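Local coordinates for protein HI_1472 (Haemophilus influenzae, PDB 3PSH) that binds molybdate and tungstate in the periplasm, but not sulfate or phosphate, and serves the MolBCA ABC transporter in low-affinity molybdate import, at residues 10-15 against 108-113; 42-47 against 64-69; 49-54 against 241-246; 57-62 against 319-324; 184-189 against 209-214. All coordinates share one frame; numbering follows the deposited sequence.

Contact 1: 10-15 against 108-113; sequences RKVTIP and PVVAIS
Arg10 NH1 donates to Val109 O at 2.8 Å. The oxygen lies at the edge of the guanidinium, 3° from its plane, while from the side of the acceptor the nitrogen stands well above the carbonyl plane. The arginine chain bends at chi3 (69°), and its second terminal nitrogen, NH2, donates a hydrogen bond to a water at 3.0 Å, which also accepts from Val109 N. One guanidinium therefore serves both the N-H and the C=O of a single residue, the carbonyl directly and the amide through water. Asp6, salt-bridged to NH1 and hydrogen-bonded to Ala111 N, extends the polar network on the same strand. Strand 109-112 is an outermost strand of the parallel sheet of the N-terminal lobe, and strand 11-14, half of a two-stranded antiparallel hairpin with 2-5, packs against it without any bridging backbone bonds. Apolar groups carry the rest. Val12 and Pro108 cross at about a right angle, with CG1 of the valine 3.8 Å from CB of the proline. Val12 CG2 rests 3.2 Å from Val109 O. Two residues on, Ile14 brings CG2 to 3.8 Å from the same Pro108 CB, and Thr13 O touches that carbon at 3.5 Å.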
# COMPACT_ATOMS: atom_id res chain seq x y z
N ARG A 10 2.75 -19.51 -8.32
CA ARG A 10 2.73 -19.94 -9.72
C ARG A 10 4.11 -19.84 -10.31
O ARG A 10 4.80 -18.81 -10.17
CB ARG A 10 1.78 -19.06 -10.51
CG ARG A 10 0.34 -19.20 -10.00
CD ARG A 10 -0.53 -18.03 -10.55
NE ARG A 10 -0.73 -18.15 -12.02
CZ ARG A 10 -0.13 -17.36 -12.93
NH1 ARG A 10 0.77 -16.46 -12.60
NH2 ARG A 10 -0.44 -17.60 -14.23
N LYS A 11 4.54 -20.91 -11.00
CA LYS A 11 5.81 -20.83 -11.75
C LYS A 11 5.45 -20.17 -13.10
O LYS A 11 4.52 -20.69 -13.85
CB LYS A 11 6.36 -22.20 -12.11
CG LYS A 11 6.63 -23.03 -10.85
CD LYS A 11 7.80 -22.46 -9.98
CE LYS A 11 7.96 -23.34 -8.69
NZ LYS A 11 8.77 -22.69 -7.61
N VAL A 12 6.20 -19.12 -13.44
CA VAL A 12 5.93 -18.31 -14.64
C VAL A 12 7.21 -18.15 -15.45
O VAL A 12 8.29 -17.69 -14.98
CB VAL A 12 5.41 -16.84 -14.30
CG1 VAL A 12 5.00 -16.06 -15.54
CG2 VAL A 12 4.27 -16.88 -13.35
N THR A 13 7.02 -18.45 -16.71
CA THR A 13 8.17 -18.24 -17.66
C THR A 13 8.07 -16.92 -18.34
O THR A 13 6.99 -16.60 -18.91
CB THR A 13 8.24 -19.38 -18.72
OG1 THR A 13 8.33 -20.64 -18.03
CG2 THR A 13 9.48 -19.23 -19.55
N ILE A 14 9.13 -16.13 -18.26
CA ILE A 14 9.06 -14.76 -18.86
C ILE A 14 10.27 -14.56 -19.76
O ILE A 14 11.28 -15.25 -19.58
CB ILE A 14 9.03 -13.65 -17.79
CG1 ILE A 14 10.30 -13.74 -16.90
CG2 ILE A 14 7.74 -13.86 -16.87
CD1 ILE A 14 10.34 -12.60 -15.83
N PRO A 15 10.21 -13.57 -20.63
CA PRO A 15 11.40 -13.26 -21.43
C PRO A 15 12.59 -12.83 -20.56
O PRO A 15 12.46 -12.40 -19.40
CB PRO A 15 10.94 -12.03 -22.23
CG PRO A 15 9.49 -12.19 -22.36
CD PRO A 15 9.06 -12.73 -21.02
N PRO A 108 2.54 -13.93 -20.29
CA PRO A 108 2.88 -14.37 -18.90
C PRO A 108 2.18 -13.39 -17.91
O PRO A 108 2.10 -12.18 -18.15
CB PRO A 108 4.44 -14.21 -18.82
CG PRO A 108 4.84 -14.09 -20.29
CD PRO A 108 3.73 -13.49 -21.03
N VAL A 109 1.76 -13.95 -16.78
CA VAL A 109 1.11 -13.18 -15.72
C VAL A 109 1.88 -13.38 -14.39
O VAL A 109 2.22 -14.52 -14.05
CB VAL A 109 -0.30 -13.80 -15.47
CG1 VAL A 109 -0.97 -13.22 -14.10
CG2 VAL A 109 -1.25 -13.49 -16.62
N VAL A 110 2.11 -12.28 -13.68
CA VAL A 110 2.85 -12.36 -12.44
C VAL A 110 1.97 -11.66 -11.39
O VAL A 110 1.65 -10.47 -11.53
CB VAL A 110 4.15 -11.56 -12.50
CG1 VAL A 110 4.92 -11.55 -11.09
CG2 VAL A 110 5.06 -12.20 -13.52
N ALA A 111 1.50 -12.50 -10.45
CA ALA A 111 0.53 -12.05 -9.35
C ALA A 111 1.33 -11.54 -8.16
O ALA A 111 2.39 -12.19 -7.75
CB ALA A 111 -0.36 -13.24 -8.96
N ILE A 112 0.95 -10.36 -7.69
CA ILE A 112 1.70 -9.77 -6.58
C ILE A 112 0.72 -9.55 -5.40
O ILE A 112 -0.34 -8.98 -5.55
CB ILE A 112 2.28 -8.43 -7.00
CG1 ILE A 112 3.40 -8.60 -8.06
CG2 ILE A 112 2.88 -7.64 -5.71
CD1 ILE A 112 4.73 -9.34 -7.66
N SER A 113 1.16 -10.03 -4.23
CA SER A 113 0.34 -9.84 -3.04
C SER A 113 1.08 -8.98 -2.02
O SER A 113 0.42 -8.53 -1.09
CB SER A 113 0.11 -11.17 -2.31
OG SER A 113 1.34 -11.71 -1.90
O HOH W 1 1.44 -17.01 -16.54

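Contact 2: 42-47 against 64-69; sequences VGVLSN and ENMAMP
Val44 and Met66 form the tight end of this contact, their side chains crossing at about a right angle with Val44 CG1 3.6 Å from Met66 CG. The methionine chain turns at chi2 (54°), and Met66 SD comes to rest against the backbone of Val42, 3.7 Å from Val42 C. Beside this apolar patch the main chains come together: Val44 N donates to Ala67 O at 2.9 Å, and Gly43 CA approaches the same oxygen at 3.0 Å in a CA-H...O contact. Gly43, with no side chain, lets CD of Pro69 come within 4.1 Å of its CA. Met68 CA returns a similar contact to Val44 O at 3.2 Å. Towards solvent the fit is looser. A water accepts from Ala67 N and donates to Val42 O, and exposed Met68 lays CB against Ser46 CB at 3.7 Å and runs SD past the Ser46 backbone. Strand 41-44 is an outermost strand of the N-terminal parallel sheet; strand 21-24 pairs with its inner side, Val44 and Leu45 pack on helix 26-34, and Pro69 reaches helix 77-82, so the loop 64-69 covers the strand where the sheet ends.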
# COMPACT_ATOMS: atom_id res chain seq x y z
N VAL A 42 4.09 -0.25 -20.47
CA VAL A 42 3.32 0.33 -21.57
C VAL A 42 1.82 0.34 -21.29
O VAL A 42 1.05 0.89 -22.11
CB VAL A 42 3.58 -0.37 -22.90
CG1 VAL A 42 5.07 -0.16 -23.29
CG2 VAL A 42 3.10 -1.79 -22.80
N GLY A 43 1.38 -0.27 -20.14
CA GLY A 43 -0.04 -0.02 -19.72
C GLY A 43 -0.16 -0.18 -18.21
O GLY A 43 0.70 -0.78 -17.60
N VAL A 44 -1.22 0.40 -17.69
CA VAL A 44 -1.39 0.38 -16.23
C VAL A 44 -2.90 0.29 -15.98
O VAL A 44 -3.69 0.58 -16.90
CB VAL A 44 -0.79 1.75 -15.58
CG1 VAL A 44 0.72 1.86 -15.80
CG2 VAL A 44 -1.50 2.98 -16.07
N LEU A 45 -3.30 -0.14 -14.76
CA LEU A 45 -4.70 -0.16 -14.37
C LEU A 45 -5.43 1.15 -14.68
O LEU A 45 -4.95 2.25 -14.45
CB LEU A 45 -4.89 -0.55 -12.88
CG LEU A 45 -4.33 0.44 -11.82
CD1 LEU A 45 -4.88 0.03 -10.41
CD2 LEU A 45 -2.88 0.65 -11.77
N SER A 46 -6.63 1.00 -15.19
CA SER A 46 -7.36 2.22 -15.61
C SER A 46 -7.81 3.14 -14.42
O SER A 46 -8.02 4.35 -14.66
CB SER A 46 -8.57 1.80 -16.47
OG SER A 46 -9.52 1.03 -15.71
N ASN A 47 -7.89 2.57 -13.19
CA ASN A 47 -8.15 3.37 -11.97
C ASN A 47 -6.91 3.84 -11.23
O ASN A 47 -7.00 4.06 -9.98
CB ASN A 47 -9.13 2.59 -11.08
CG ASN A 47 -8.71 1.18 -10.78
OD1 ASN A 47 -7.94 0.55 -11.53
ND2 ASN A 47 -9.25 0.64 -9.64
N GLU A 64 0.56 9.69 -17.36
CA GLU A 64 -0.56 10.45 -17.88
C GLU A 64 -1.02 9.99 -19.26
O GLU A 64 -2.22 9.95 -19.53
CB GLU A 64 -0.15 11.91 -17.94
CG GLU A 64 -1.34 12.88 -18.21
CD GLU A 64 -2.39 12.85 -17.11
OE1 GLU A 64 -2.18 13.35 -16.00
OE2 GLU A 64 -3.46 12.34 -17.40
N ASN A 65 -0.08 9.59 -20.09
CA ASN A 65 -0.40 9.10 -21.48
C ASN A 65 -0.25 7.59 -21.61
O ASN A 65 -0.26 6.99 -22.73
CB ASN A 65 0.49 9.83 -22.48
CG ASN A 65 0.24 11.35 -22.54
OD1 ASN A 65 1.19 12.12 -22.66
ND2 ASN A 65 -1.02 11.77 -22.46
N MET A 66 -0.09 6.92 -20.47
CA MET A 66 -0.05 5.49 -20.45
C MET A 66 -1.38 4.86 -20.88
O MET A 66 -2.49 5.23 -20.41
CB MET A 66 0.25 5.01 -19.04
CG MET A 66 1.04 3.77 -18.82
SD MET A 66 2.67 3.50 -19.58
CE MET A 66 3.86 4.17 -18.46
N ALA A 67 -1.31 3.89 -21.80
CA ALA A 67 -2.46 3.06 -22.08
C ALA A 67 -3.03 2.30 -20.81
O ALA A 67 -2.24 2.01 -19.88
CB ALA A 67 -2.09 2.00 -23.15
N MET A 68 -4.33 1.99 -20.79
CA MET A 68 -5.07 1.37 -19.62
C MET A 68 -5.96 0.25 -20.08
O MET A 68 -7.19 0.41 -20.26
CB MET A 68 -5.89 2.50 -18.94
CG MET A 68 -4.95 3.50 -18.29
SD MET A 68 -5.88 4.95 -17.65
CE MET A 68 -6.20 5.91 -19.15
N PRO A 69 -5.38 -0.93 -20.29
CA PRO A 69 -6.11 -2.03 -20.90
C PRO A 69 -6.81 -2.95 -19.93
O PRO A 69 -7.18 -4.05 -20.29
CB PRO A 69 -4.99 -2.79 -21.65
CG PRO A 69 -3.81 -2.73 -20.70
CD PRO A 69 -3.91 -1.23 -20.28
O HOH W 2 1.13 3.29 -23.41

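Contact 3: 49-54 against 241-246; sequences KKQLGK and QDRYPD. With MOO (molybdate ion), chain B.
Arg243 turns its guanidinium edge to Gln51 O, Gln241 OE1 and the molybdate, while one of its faces carries a water, 3.0 Å above the centre, with Tyr244 OH farther out over the rim. The tyrosine ring in turn has Arg243 CG over its centre. At the guanidinium edge, Gln51 O receives NH1 at 2.8 Å on a lone pair, and Gln241 OE1 takes both NE and NH2, side-on and from one face of its amide. Molybdate completes the edge: O4 accepts from NH1 at 2.9 Å and more distantly from NH2, which also reaches O1 at 3.1 Å. The chain runs extended from CG to NE, and Gln51 O and Gln241 OE1 fix the rotation of the group it delivers. Gly53, with positive phi just after helix 48-52, brings CA to 3.6 Å from Arg243 CB. One water donates to both Lys50 O and Arg243 O; that over the guanidinium donates to Gln51 OE1. His26, Gln27, Tyr196, Gly279 and Tyr280 also hydrogen-bond the molybdate, and Trp278 makes a cation-pi contact with Arg243. The arginine's positive charge is consistent with stabilising a bound dianion; the neutral carbonyls orient it and would leave that charge largely available to the anion.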
# COMPACT_ATOMS: atom_id res chain seq x y z
N LYS A 49 -5.33 6.78 -11.17
CA LYS A 49 -5.35 8.07 -10.46
C LYS A 49 -6.18 7.92 -9.16
O LYS A 49 -5.84 8.49 -8.15
CB LYS A 49 -6.02 9.12 -11.37
CG LYS A 49 -5.12 9.48 -12.56
CD LYS A 49 -5.71 10.66 -13.48
CE LYS A 49 -4.82 10.91 -14.75
NZ LYS A 49 -5.79 11.77 -15.61
N LYS A 50 -7.26 7.22 -9.21
CA LYS A 50 -8.08 7.03 -7.96
C LYS A 50 -7.28 6.29 -6.85
O LYS A 50 -7.21 6.76 -5.67
CB LYS A 50 -9.41 6.36 -8.22
CG LYS A 50 -10.12 6.15 -6.94
CD LYS A 50 -11.61 6.01 -7.22
CE LYS A 50 -12.43 6.10 -5.95
NZ LYS A 50 -12.44 4.68 -5.54
N GLN A 51 -6.61 5.21 -7.27
CA GLN A 51 -5.97 4.37 -6.28
C GLN A 51 -4.64 4.91 -5.76
O GLN A 51 -4.24 4.62 -4.60
CB GLN A 51 -5.73 2.97 -6.96
CG GLN A 51 -7.05 2.19 -7.15
CD GLN A 51 -7.82 1.92 -5.85
OE1 GLN A 51 -7.26 1.69 -4.80
NE2 GLN A 51 -9.17 2.01 -5.94
N LEU A 52 -3.92 5.69 -6.62
CA LEU A 52 -2.68 6.34 -6.21
C LEU A 52 -2.84 7.77 -5.69
O LEU A 52 -1.87 8.32 -5.12
CB LEU A 52 -1.55 6.30 -7.31
CG LEU A 52 -1.13 4.85 -7.66
CD1 LEU A 52 -0.18 4.88 -8.89
CD2 LEU A 52 -0.20 4.27 -6.56
N GLY A 53 -4.00 8.36 -5.88
CA GLY A 53 -4.19 9.72 -5.54
C GLY A 53 -3.97 10.71 -6.67
O GLY A 53 -3.11 10.56 -7.49
N LYS A 54 -4.69 11.83 -6.63
CA LYS A 54 -4.61 12.75 -7.75
C LYS A 54 -3.22 13.35 -7.93
O LYS A 54 -2.89 13.88 -9.05
CB LYS A 54 -5.70 13.85 -7.62
CG LYS A 54 -5.23 15.00 -6.70
CD LYS A 54 -6.39 15.96 -6.36
CE LYS A 54 -5.95 16.90 -5.26
NZ LYS A 54 -4.77 17.74 -5.74
N GLN A 241 -6.62 8.63 4.56
CA GLN A 241 -5.56 8.42 3.55
C GLN A 241 -5.45 9.63 2.67
O GLN A 241 -6.52 10.14 2.26
CB GLN A 241 -5.96 7.20 2.69
CG GLN A 241 -5.90 5.87 3.54
CD GLN A 241 -6.37 4.59 2.81
OE1 GLN A 241 -6.97 4.65 1.68
NE2 GLN A 241 -6.06 3.44 3.42
N ASP A 242 -4.21 10.01 2.31
CA ASP A 242 -3.94 11.20 1.48
C ASP A 242 -4.67 11.17 0.13
O ASP A 242 -5.11 12.25 -0.38
CB ASP A 242 -2.45 11.35 1.20
CG ASP A 242 -2.12 12.67 0.52
OD1 ASP A 242 -2.50 13.74 1.09
OD2 ASP A 242 -1.44 12.65 -0.52
N ARG A 243 -4.88 9.95 -0.40
CA ARG A 243 -5.61 9.88 -1.72
C ARG A 243 -7.10 10.20 -1.65
O ARG A 243 -7.72 10.33 -2.71
CB ARG A 243 -5.45 8.52 -2.37
CG ARG A 243 -5.90 7.35 -1.42
CD ARG A 243 -5.58 5.93 -2.09
NE ARG A 243 -5.98 4.92 -1.07
CZ ARG A 243 -5.78 3.57 -1.22
NH1 ARG A 243 -5.27 3.15 -2.41
NH2 ARG A 243 -6.14 2.68 -0.29
N TYR A 244 -7.66 10.26 -0.42
CA TYR A 244 -9.06 10.58 -0.20
C TYR A 244 -9.27 11.80 0.70
O TYR A 244 -9.96 11.74 1.69
CB TYR A 244 -9.75 9.37 0.36
CG TYR A 244 -9.71 8.14 -0.55
CD1 TYR A 244 -10.00 8.24 -1.93
CD2 TYR A 244 -9.33 6.86 -0.06
CE1 TYR A 244 -9.95 7.10 -2.76
CE2 TYR A 244 -9.39 5.67 -0.93
CZ TYR A 244 -9.65 5.84 -2.26
OH TYR A 244 -9.66 4.76 -3.15
N PRO A 245 -8.73 12.94 0.30
CA PRO A 245 -8.73 14.07 1.18
C PRO A 245 -10.13 14.60 1.48
O PRO A 245 -10.32 15.19 2.58
CB PRO A 245 -7.98 15.12 0.35
CG PRO A 245 -8.23 14.75 -1.09
CD PRO A 245 -8.17 13.24 -1.04
N ASP A 246 -11.11 14.40 0.57
CA ASP A 246 -12.50 14.86 0.82
C ASP A 246 -13.10 14.23 2.08
O ASP A 246 -14.12 14.75 2.67
CB ASP A 246 -13.41 14.54 -0.38
CG ASP A 246 -13.06 15.32 -1.67
OD1 ASP A 246 -12.19 16.25 -1.64
OD2 ASP A 246 -13.70 15.00 -2.71
MO MOO B . -5.03 -0.91 -0.70
O1 MOO B . -5.68 -0.18 0.67
O2 MOO B . -5.92 -2.31 -1.16
O3 MOO B . -3.43 -1.40 -0.39
O4 MOO B . -4.89 0.31 -1.87
O HOH W 3 -8.36 9.11 -5.05
O HOH W 4 -12.53 4.14 -2.65
O HOH W 5 -8.42 2.77 -2.58
O HOH W 6 -6.59 12.36 -4.39

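Contact 4: 57-62 against 319-324; sequences VRLAPE and YRTSYK
Arg58 and Lys324 cross obliquely, the guanidinium of the arginine lying beneath the aliphatic part of the lysine: Lys324 CB sits 3.5 Å above its plane, offset toward the rim. The guanidinium thus meets the lysine's methylenes, and Lys324 NZ stays 5.7 Å from Arg58 NE. The arginine sets out with CG anti to the backbone N (chi1 -174°) and bends at chi3 (75°), and its NH2 then meets Ser322 O at 2.8 Å. That bond is almost straight, 171° at the hydrogen, and the oxygen lies close to the guanidinium plane, so Ser322 O holds the edge while Lys324 covers a face. NH2 has a second acceptor in a water that also takes the Lys324 N-H.

Leu59 supplies the apolar part; its side chain crosses Tyr319 obliquely. CD1 stands over the ring in a CH-pi contact, 4.1 Å from the centroid, while CD2 meets Thr321 CG2 at 3.8 Å, the leucine and threonine crossing at about a right angle. The hydroxyl end of Tyr319 is held by Asn30 of helix 26-34. Further waters join Leu59 O to Tyr319 O and to the side chains of Glu62 and Arg320. Arg320, with positive phi, follows the end of helix 307-319, the last helix of the chain. The arrangement is that of a C-terminal tail folded back across the N-terminal lobe in a two-lobed periplasmic binding protein.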
# COMPACT_ATOMS: atom_id res chain seq x y z
N VAL A 57 0.67 11.66 -10.19
CA VAL A 57 1.13 11.95 -11.56
C VAL A 57 2.30 12.96 -11.42
O VAL A 57 3.20 13.04 -12.30
CB VAL A 57 -0.09 12.49 -12.40
CG1 VAL A 57 -0.44 13.92 -11.92
CG2 VAL A 57 0.17 12.44 -13.94
N ARG A 58 2.39 13.68 -10.31
CA ARG A 58 3.52 14.54 -10.14
C ARG A 58 4.87 13.78 -10.09
O ARG A 58 5.94 14.31 -10.48
CB ARG A 58 3.41 15.44 -8.90
CG ARG A 58 4.58 16.45 -8.84
CD ARG A 58 4.50 17.34 -7.60
NE ARG A 58 4.91 16.54 -6.44
CZ ARG A 58 6.20 16.44 -6.08
NH1 ARG A 58 7.16 17.03 -6.78
NH2 ARG A 58 6.55 15.69 -5.08
N LEU A 59 4.85 12.59 -9.49
CA LEU A 59 6.04 11.79 -9.23
C LEU A 59 6.33 10.93 -10.48
O LEU A 59 7.46 10.48 -10.71
CB LEU A 59 5.75 10.83 -8.06
CG LEU A 59 5.34 11.54 -6.71
CD1 LEU A 59 4.77 10.47 -5.65
CD2 LEU A 59 6.40 12.42 -6.08
N ALA A 60 5.29 10.65 -11.25
CA ALA A 60 5.46 9.84 -12.46
C ALA A 60 4.65 10.43 -13.64
O ALA A 60 3.57 9.87 -13.94
CB ALA A 60 5.11 8.38 -12.12
N PRO A 61 5.12 11.60 -14.20
CA PRO A 61 4.23 12.24 -15.23
C PRO A 61 4.01 11.36 -16.41
O PRO A 61 3.05 11.54 -17.16
CB PRO A 61 5.06 13.45 -15.71
CG PRO A 61 6.19 13.61 -14.84
CD PRO A 61 6.12 12.58 -13.72
N GLU A 62 4.94 10.44 -16.62
CA GLU A 62 4.81 9.50 -17.77
C GLU A 62 3.56 8.59 -17.69
O GLU A 62 3.12 8.01 -18.72
CB GLU A 62 6.14 8.72 -18.01
CG GLU A 62 6.53 7.76 -16.86
CD GLU A 62 7.23 8.42 -15.59
OE1 GLU A 62 7.16 9.67 -15.42
OE2 GLU A 62 7.81 7.66 -14.77
N TYR A 319 12.04 8.48 -5.79
CA TYR A 319 11.13 9.15 -6.74
C TYR A 319 11.83 10.16 -7.62
O TYR A 319 11.17 10.74 -8.44
CB TYR A 319 9.97 9.85 -6.00
CG TYR A 319 8.97 8.91 -5.33
CD1 TYR A 319 8.14 8.06 -6.12
CD2 TYR A 319 8.85 8.88 -3.92
CE1 TYR A 319 7.17 7.22 -5.52
CE2 TYR A 319 7.82 8.07 -3.32
CZ TYR A 319 7.06 7.20 -4.11
OH TYR A 319 6.07 6.47 -3.54
N ARG A 320 13.13 10.35 -7.43
CA ARG A 320 14.01 11.25 -8.25
C ARG A 320 13.45 12.71 -8.26
O ARG A 320 13.60 13.53 -9.24
CB ARG A 320 14.14 10.64 -9.69
CG ARG A 320 14.58 9.23 -9.73
CD ARG A 320 14.30 8.61 -11.14
NE ARG A 320 12.85 8.34 -11.21
CZ ARG A 320 12.19 7.29 -10.64
NH1 ARG A 320 12.78 6.44 -9.82
NH2 ARG A 320 10.89 7.21 -10.81
N THR A 321 12.80 13.06 -7.16
CA THR A 321 12.29 14.42 -6.97
C THR A 321 12.17 14.73 -5.47
O THR A 321 12.40 13.84 -4.64
CB THR A 321 10.94 14.67 -7.70
OG1 THR A 321 10.74 16.10 -7.71
CG2 THR A 321 9.76 13.96 -7.08
N SER A 322 11.93 15.98 -5.13
CA SER A 322 11.57 16.31 -3.74
C SER A 322 10.13 15.95 -3.35
O SER A 322 9.25 15.78 -4.22
CB SER A 322 11.85 17.79 -3.45
OG SER A 322 10.98 18.54 -4.23
N TYR A 323 9.89 15.85 -2.03
CA TYR A 323 8.51 15.82 -1.50
C TYR A 323 7.86 17.19 -1.49
O TYR A 323 8.49 18.23 -1.14
CB TYR A 323 8.50 15.16 -0.08
CG TYR A 323 7.19 15.31 0.66
CD1 TYR A 323 5.99 14.51 0.34
CD2 TYR A 323 7.13 16.16 1.74
CE1 TYR A 323 4.80 14.65 1.10
CE2 TYR A 323 5.91 16.30 2.49
CZ TYR A 323 4.81 15.53 2.24
OH TYR A 323 3.62 15.75 2.93
N LYS A 324 6.60 17.20 -1.89
CA LYS A 324 5.77 18.36 -1.93
C LYS A 324 4.53 18.13 -1.08
O LYS A 324 3.69 17.35 -1.48
CB LYS A 324 5.35 18.66 -3.41
CG LYS A 324 4.72 20.03 -3.61
CD LYS A 324 4.64 20.37 -5.10
CE LYS A 324 4.20 21.81 -5.36
NZ LYS A 324 2.71 21.77 -5.53
O HOH W 7 4.79 15.05 -3.03
O HOH W 8 9.88 11.89 -10.50
O HOH W 9 8.92 8.54 -12.35

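Contact 5: 184-189 against 209-214; sequences VRTYMA and AGAYNV
Val184 and Ala211 open a parallel pairing at the edge of the C-terminal lobe's four-stranded sheet, in which helix 201-208 lies between strands 184-188 and 211-213 in the chain, as in a beta-alpha-beta unit. Backbone bonds come first. Val184 N donates to Gly210 O, Tyr212 N to Val184 O, Thr186 N to Tyr212 O at 2.9 Å, and Val214 N to Thr186 O, also at 2.9 Å. Val184 O is gripped twice, for Thr186 OG1 reaches it at 3.1 Å from the face opposite to Tyr212 N. Gly210, with positive phi, ends the helix in a Schellman motif and turns the chain into the second strand.

Apolar contacts follow. Tyr187 holds its ring edge to Val214 CG2, with CD1 3.8 Å away, and the two side chains cross at about a right angle. Mixed contacts gather round Arg185, whose NH2 is bonded to Trp233 O. Its side chain runs beside that of Tyr212, the flat groups 33° apart, and NH1 lies at the tyrosine's ring edge. Over the centre of one guanidinium face sits Val214 CG1, 3.6 Å above the plane.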
# COMPACT_ATOMS: atom_id res chain seq x y z
N VAL A 184 -2.69 3.99 21.53
CA VAL A 184 -3.68 5.04 21.09
C VAL A 184 -4.71 4.38 20.17
O VAL A 184 -4.32 3.70 19.17
CB VAL A 184 -2.94 6.20 20.34
CG1 VAL A 184 -4.04 7.17 19.80
CG2 VAL A 184 -1.95 6.90 21.24
N ARG A 185 -6.01 4.45 20.53
CA ARG A 185 -7.11 3.84 19.71
C ARG A 185 -7.46 4.72 18.52
O ARG A 185 -7.95 5.84 18.66
CB ARG A 185 -8.33 3.61 20.58
CG ARG A 185 -7.97 2.47 21.62
CD ARG A 185 -9.10 2.17 22.63
NE ARG A 185 -10.41 1.99 21.96
CZ ARG A 185 -10.88 0.93 21.29
NH1 ARG A 185 -10.16 -0.22 21.09
NH2 ARG A 185 -12.16 1.05 20.81
N THR A 186 -7.27 4.14 17.30
CA THR A 186 -7.21 4.90 16.09
C THR A 186 -8.11 4.26 15.06
O THR A 186 -8.29 3.03 15.14
CB THR A 186 -5.73 4.93 15.60
OG1 THR A 186 -4.84 5.43 16.64
CG2 THR A 186 -5.54 5.76 14.39
N TYR A 187 -8.66 5.08 14.15
CA TYR A 187 -9.60 4.55 13.18
C TYR A 187 -9.23 5.12 11.84
O TYR A 187 -9.02 6.33 11.71
CB TYR A 187 -11.00 5.07 13.57
CG TYR A 187 -12.08 4.65 12.56
CD1 TYR A 187 -12.62 3.33 12.60
CD2 TYR A 187 -12.59 5.56 11.62
CE1 TYR A 187 -13.63 2.93 11.67
CE2 TYR A 187 -13.62 5.13 10.67
CZ TYR A 187 -14.12 3.83 10.75
OH TYR A 187 -15.03 3.54 9.77
N MET A 188 -9.26 4.23 10.83
CA MET A 188 -9.00 4.64 9.46
C MET A 188 -10.35 4.87 8.72
O MET A 188 -11.06 3.93 8.46
CB MET A 188 -8.09 3.55 8.81
CG MET A 188 -7.92 3.75 7.37
SD MET A 188 -7.27 5.36 6.85
CE MET A 188 -5.83 5.34 7.57
N ALA A 189 -10.62 6.09 8.36
CA ALA A 189 -11.92 6.40 7.68
C ALA A 189 -11.67 6.58 6.16
O ALA A 189 -11.01 7.50 5.73
CB ALA A 189 -12.51 7.72 8.30
N ALA A 209 3.63 2.21 15.41
CA ALA A 209 3.75 3.58 15.89
C ALA A 209 3.00 3.77 17.22
O ALA A 209 2.57 4.86 17.58
CB ALA A 209 3.23 4.57 14.79
N GLY A 210 2.77 2.67 17.96
CA GLY A 210 2.21 2.85 19.35
C GLY A 210 0.72 3.09 19.41
O GLY A 210 0.21 3.72 20.40
N ALA A 211 -0.04 2.52 18.40
CA ALA A 211 -1.44 2.68 18.26
C ALA A 211 -2.09 1.38 17.97
O ALA A 211 -1.41 0.36 17.94
CB ALA A 211 -1.77 3.70 17.10
N TYR A 212 -3.37 1.40 17.85
CA TYR A 212 -4.17 0.19 17.65
C TYR A 212 -5.36 0.50 16.79
O TYR A 212 -6.00 1.50 17.02
CB TYR A 212 -4.67 -0.32 19.00
CG TYR A 212 -5.62 -1.44 18.78
CD1 TYR A 212 -5.16 -2.61 18.04
CD2 TYR A 212 -6.99 -1.33 19.18
CE1 TYR A 212 -6.03 -3.70 17.74
CE2 TYR A 212 -7.92 -2.41 18.81
CZ TYR A 212 -7.39 -3.57 18.09
OH TYR A 212 -8.31 -4.56 17.80
N ASN A 213 -5.66 -0.36 15.82
CA ASN A 213 -6.76 -0.18 14.88
C ASN A 213 -8.05 -0.64 15.57
O ASN A 213 -8.27 -1.87 15.66
CB ASN A 213 -6.49 -0.99 13.56
CG ASN A 213 -7.63 -0.90 12.60
OD1 ASN A 213 -8.63 -0.25 12.86
ND2 ASN A 213 -7.46 -1.48 11.39
N VAL A 214 -8.95 0.30 15.99
CA VAL A 214 -10.16 -0.13 16.75
C VAL A 214 -11.06 -1.15 16.01
O VAL A 214 -11.71 -1.96 16.67
CB VAL A 214 -10.99 1.09 17.18
CG1 VAL A 214 -10.07 2.03 17.91
CG2 VAL A 214 -11.56 1.84 15.98
O HOH W 10 -10.03 1.50 11.35

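How the contacts relate
From the N terminus, contact 1 closes a long loop by bringing the first hairpin to the far edge of the N-terminal sheet. Contact 2 lies within that loop, at the opposite outer strand of the same sheet. Contacts 3 and 4 start inside it too, but their second segments lie far beyond, so both cross contact 1 as well as contact 2 and each other. Contact 3 joins the lobes at the molybdate, whereas contact 4 returns the C-terminal tail to the first lobe. Contact 5, a short closure in the second lobe, falls within the spans of both. Lys49 and Glu64 link contacts 3 and 2 by a salt bridge; Gln241 packs on Met188 between contacts 3 and 5.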